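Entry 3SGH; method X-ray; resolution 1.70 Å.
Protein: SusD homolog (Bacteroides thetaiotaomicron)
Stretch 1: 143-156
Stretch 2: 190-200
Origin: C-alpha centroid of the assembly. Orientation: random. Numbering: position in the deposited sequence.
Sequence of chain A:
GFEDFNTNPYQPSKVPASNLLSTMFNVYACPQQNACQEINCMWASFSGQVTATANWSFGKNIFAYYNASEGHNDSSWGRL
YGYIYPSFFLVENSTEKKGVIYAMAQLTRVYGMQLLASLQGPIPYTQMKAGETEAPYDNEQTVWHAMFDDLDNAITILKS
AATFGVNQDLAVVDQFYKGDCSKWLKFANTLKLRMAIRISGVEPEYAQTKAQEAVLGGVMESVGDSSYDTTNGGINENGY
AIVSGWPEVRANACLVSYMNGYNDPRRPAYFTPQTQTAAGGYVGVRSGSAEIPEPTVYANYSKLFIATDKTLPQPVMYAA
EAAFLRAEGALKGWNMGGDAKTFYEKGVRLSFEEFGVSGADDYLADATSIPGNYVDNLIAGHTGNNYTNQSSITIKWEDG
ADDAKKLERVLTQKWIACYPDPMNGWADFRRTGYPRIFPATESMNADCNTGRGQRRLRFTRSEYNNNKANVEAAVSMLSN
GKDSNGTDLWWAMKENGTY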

# COMPACT_ATOMS: atom_id res chain seq x y z
N VAL A 143 15.51 -10.38 5.79
CA VAL A 143 15.32 -8.98 5.36
C VAL A 143 14.33 -8.25 6.26
O VAL A 143 14.57 -7.12 6.61
CB VAL A 143 14.99 -8.80 3.85
CG1 VAL A 143 13.64 -9.41 3.46
CG2 VAL A 143 15.06 -7.34 3.49
N TRP A 144 13.24 -8.88 6.67
CA TRP A 144 12.32 -8.20 7.58
C TRP A 144 13.03 -7.84 8.89
O TRP A 144 12.92 -6.72 9.37
CB TRP A 144 11.07 -9.05 7.81
CG TRP A 144 10.09 -8.92 6.63
CD1 TRP A 144 9.97 -9.77 5.58
CD2 TRP A 144 9.18 -7.84 6.37
NE1 TRP A 144 9.03 -9.34 4.72
CE2 TRP A 144 8.54 -8.14 5.15
CE3 TRP A 144 8.84 -6.68 7.05
CZ2 TRP A 144 7.55 -7.32 4.60
CZ3 TRP A 144 7.89 -5.83 6.48
CH2 TRP A 144 7.27 -6.15 5.27
N HIS A 145 13.76 -8.79 9.46
CA HIS A 145 14.50 -8.50 10.72
C HIS A 145 15.58 -7.42 10.54
O HIS A 145 15.69 -6.48 11.38
CB HIS A 145 15.09 -9.76 11.32
CG HIS A 145 14.07 -10.66 11.95
ND1 HIS A 145 14.34 -11.42 13.06
CD2 HIS A 145 12.79 -10.95 11.60
CE1 HIS A 145 13.27 -12.13 13.38
NE2 HIS A 145 12.32 -11.87 12.50
N ALA A 146 16.34 -7.51 9.45
CA ALA A 146 17.33 -6.49 9.11
C ALA A 146 16.71 -5.11 8.97
O ALA A 146 17.30 -4.15 9.46
CB ALA A 146 18.09 -6.84 7.83
N MSE A 147 15.55 -5.02 8.31
CA MSE A 147 14.86 -3.74 8.11
C MSE A 147 14.37 -3.19 9.45
O MSE A 147 14.50 -1.98 9.68
CB MSE A 147 13.73 -3.82 7.06
CG MSE A 147 14.22 -4.06 5.69
SE MSE A 147 12.81 -3.94 4.37
CE MSE A 147 11.87 -5.54 4.96
N PHE A 148 13.83 -4.02 10.34
CA PHE A 148 13.48 -3.56 11.71
C PHE A 148 14.72 -2.99 12.43
O PHE A 148 14.65 -1.94 13.06
CB PHE A 148 12.84 -4.68 12.56
CG PHE A 148 11.36 -4.92 12.30
CD1 PHE A 148 10.43 -3.99 12.69
CD2 PHE A 148 10.92 -6.08 11.64
CE1 PHE A 148 9.09 -4.16 12.46
CE2 PHE A 148 9.57 -6.28 11.43
CZ PHE A 148 8.65 -5.32 11.84
N ASP A 149 15.84 -3.70 12.32
CA ASP A 149 17.10 -3.21 12.92
C ASP A 149 17.52 -1.83 12.40
O ASP A 149 17.90 -0.95 13.19
CB ASP A 149 18.23 -4.24 12.75
CG ASP A 149 17.96 -5.55 13.50
OD1 ASP A 149 17.10 -5.57 14.40
OD2 ASP A 149 18.61 -6.56 13.16
N ASP A 150 17.46 -1.62 11.09
CA ASP A 150 17.90 -0.36 10.52
C ASP A 150 16.90 0.74 10.91
O ASP A 150 17.27 1.88 11.22
CB ASP A 150 18.04 -0.48 9.02
CG ASP A 150 19.30 -1.26 8.60
OD1 ASP A 150 20.24 -1.39 9.41
OD2 ASP A 150 19.36 -1.71 7.44
N LEU A 151 15.64 0.36 10.93
CA LEU A 151 14.59 1.32 11.27
C LEU A 151 14.78 1.73 12.74
O LEU A 151 14.65 2.89 13.08
CB LEU A 151 13.21 0.70 11.01
CG LEU A 151 12.02 1.61 11.32
CD1 LEU A 151 12.08 2.92 10.58
CD2 LEU A 151 10.69 0.85 10.99
N ASP A 152 15.14 0.78 13.62
CA ASP A 152 15.38 1.15 15.02
C ASP A 152 16.53 2.14 15.19
O ASP A 152 16.51 3.03 16.06
CB ASP A 152 15.63 -0.11 15.87
CG ASP A 152 14.34 -0.86 16.21
OD1 ASP A 152 13.24 -0.24 16.17
OD2 ASP A 152 14.41 -2.09 16.55
N ASN A 153 17.55 1.96 14.37
CA ASN A 153 18.70 2.85 14.38
C ASN A 153 18.27 4.25 13.95
O ASN A 153 18.64 5.21 14.58
CB ASN A 153 19.76 2.35 13.41
CG ASN A 153 21.08 3.13 13.55
OD1 ASN A 153 21.77 2.97 14.57
ND2 ASN A 153 21.40 4.01 12.56
N ALA A 154 17.45 4.35 12.90
CA ALA A 154 16.92 5.63 12.44
C ALA A 154 16.07 6.30 13.52
O ALA A 154 16.23 7.52 13.78
CB ALA A 154 16.14 5.44 11.18
N ILE A 155 15.23 5.51 14.18
CA ILE A 155 14.39 5.98 15.27
C ILE A 155 15.23 6.56 16.41
O ILE A 155 14.88 7.63 16.93
CB ILE A 155 13.39 4.87 15.79
CG1 ILE A 155 12.32 4.63 14.73
CG2 ILE A 155 12.82 5.25 17.14
CD1 ILE A 155 11.46 3.35 14.92
N THR A 156 16.34 5.93 16.75
CA THR A 156 17.15 6.43 17.87
C THR A 156 17.71 7.80 17.53
O THR A 156 17.71 8.71 18.36
CB THR A 156 18.29 5.50 18.19
OG1 THR A 156 17.75 4.23 18.56
CG2 THR A 156 19.14 6.05 19.35
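Stretch 2, residues 190-200: TLKLRMAIRIS

The most unusual feature is a selenomethionine methyl set squarely over an aromatic ring. Met195 CE lies 4.0 Å from the centroid of the Phe148 ring, only 4° off the ring normal, a CH-pi contact. Met195 CE is also 3.8 Å from Trp144 CE3 and 3.9 Å from Met147 CB. Met195 SE is 4.0 Å from Leu151 CD2. The side chain sits as a knob among Trp144, Met147, Phe148 and Leu151.

Stretch 2 is helical from 190 to 198, and Ile199 is the first residue to leave helical phi/psi. The helix of stretch 2 runs nearly antiparallel to that of stretch 1, with a signed crossing angle of -163° and a closest axial approach of 10.9 Å. In register, Trp144 CA is nearest Met195 CA (8.2 Å) and Phe148 CA nearest Lys192 CA (7.1 Å); the numbers rise on one helix as they fall on the other.

Lys192 is the second knob, sitting among Phe148, Leu151, Asp152 and Ile155. Its chain is fully extended, all chi angles t. This carries Lys192 NZ to Asp152 OD1, 2.6 Å away, in a hydrogen-bonded salt bridge. Along the way, Lys192 CD passes 3.9 Å from Ile155 CD1.

At the other end, Ile199 CG2 lies over one face of the Trp144 ring, 3.7 Å from Trp144 CD2. Ile199 CD1 reaches Phe148 CE2 at 3.6 Å.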

# COMPACT_ATOMS: atom_id res chain seq x y z
N THR A 190 5.13 4.48 13.13
CA THR A 190 3.91 3.98 12.52
C THR A 190 4.29 2.95 11.44
O THR A 190 3.62 1.93 11.27
CB THR A 190 3.05 5.11 11.91
OG1 THR A 190 2.75 6.10 12.91
CG2 THR A 190 1.75 4.58 11.35
N LEU A 191 5.37 3.21 10.73
CA LEU A 191 5.90 2.23 9.76
C LEU A 191 6.34 0.97 10.45
O LEU A 191 6.04 -0.16 9.99
CB LEU A 191 7.12 2.80 9.04
CG LEU A 191 7.80 1.91 7.99
CD1 LEU A 191 6.84 1.45 6.87
CD2 LEU A 191 9.05 2.61 7.42
N LYS A 192 7.01 1.15 11.57
CA LYS A 192 7.43 0.02 12.40
C LYS A 192 6.19 -0.80 12.78
O LYS A 192 6.19 -2.01 12.67
CB LYS A 192 8.19 0.47 13.63
CG LYS A 192 8.69 -0.67 14.52
CD LYS A 192 9.63 -0.08 15.61
CE LYS A 192 10.10 -1.12 16.58
NZ LYS A 192 11.11 -0.61 17.56
N LEU A 193 5.12 -0.13 13.18
CA LEU A 193 3.87 -0.84 13.53
C LEU A 193 3.21 -1.52 12.32
O LEU A 193 2.75 -2.68 12.44
CB LEU A 193 2.90 0.11 14.23
CG LEU A 193 1.59 -0.46 14.70
CD1 LEU A 193 1.85 -1.62 15.67
CD2 LEU A 193 0.77 0.65 15.39
N ARG A 194 3.19 -0.85 11.18
CA ARG A 194 2.69 -1.47 9.90
C ARG A 194 3.43 -2.76 9.59
O ARG A 194 2.81 -3.83 9.32
CB ARG A 194 2.86 -0.53 8.73
CG ARG A 194 2.41 -1.16 7.40
CD ARG A 194 2.89 -0.32 6.21
NE ARG A 194 2.15 0.92 6.06
CZ ARG A 194 2.39 1.83 5.10
NH1 ARG A 194 3.38 1.63 4.22
NH2 ARG A 194 1.70 2.93 5.03
N MSE A 195 4.76 -2.69 9.66
CA MSE A 195 5.61 -3.85 9.41
C MSE A 195 5.36 -4.99 10.40
O MSE A 195 5.25 -6.19 9.99
CB MSE A 195 7.10 -3.41 9.38
CG MSE A 195 7.33 -2.42 8.27
SE MSE A 195 9.16 -1.73 8.35
CE MSE A 195 10.08 -3.39 8.45
N ALA A 196 5.23 -4.64 11.68
CA ALA A 196 4.99 -5.60 12.74
C ALA A 196 3.67 -6.35 12.50
O ALA A 196 3.61 -7.57 12.56
CB ALA A 196 4.95 -4.90 14.12
N ILE A 197 2.61 -5.61 12.20
CA ILE A 197 1.30 -6.22 11.88
C ILE A 197 1.44 -7.12 10.65
O ILE A 197 0.93 -8.24 10.62
CB ILE A 197 0.19 -5.14 11.68
CG1 ILE A 197 -0.21 -4.58 13.08
CG2 ILE A 197 -1.04 -5.72 10.87
CD1 ILE A 197 -1.09 -5.57 13.94
N ARG A 198 2.22 -6.68 9.66
CA ARG A 198 2.31 -7.46 8.42
C ARG A 198 2.93 -8.82 8.61
O ARG A 198 2.50 -9.80 7.94
CB ARG A 198 3.05 -6.70 7.36
CG ARG A 198 2.99 -7.47 6.02
CD ARG A 198 3.07 -6.66 4.88
NE ARG A 198 2.07 -5.62 4.85
CZ ARG A 198 2.24 -4.53 4.12
NH1 ARG A 198 3.35 -4.41 3.37
NH2 ARG A 198 1.32 -3.56 4.12
N ILE A 199 3.94 -8.89 9.49
CA ILE A 199 4.60 -10.17 9.81
C ILE A 199 4.05 -10.94 11.04
O ILE A 199 4.66 -11.98 11.45
CB ILE A 199 6.14 -10.03 9.87
CG1 ILE A 199 6.60 -9.21 11.08
CG2 ILE A 199 6.69 -9.42 8.56
CD1 ILE A 199 8.05 -9.58 11.47
N SER A 200 2.88 -10.50 11.53
CA SER A 200 2.36 -10.94 12.81
C SER A 200 1.77 -12.34 12.72
O SER A 200 1.68 -13.05 13.75
CB SER A 200 1.34 -9.97 13.37
OG SER A 200 0.21 -9.84 12.55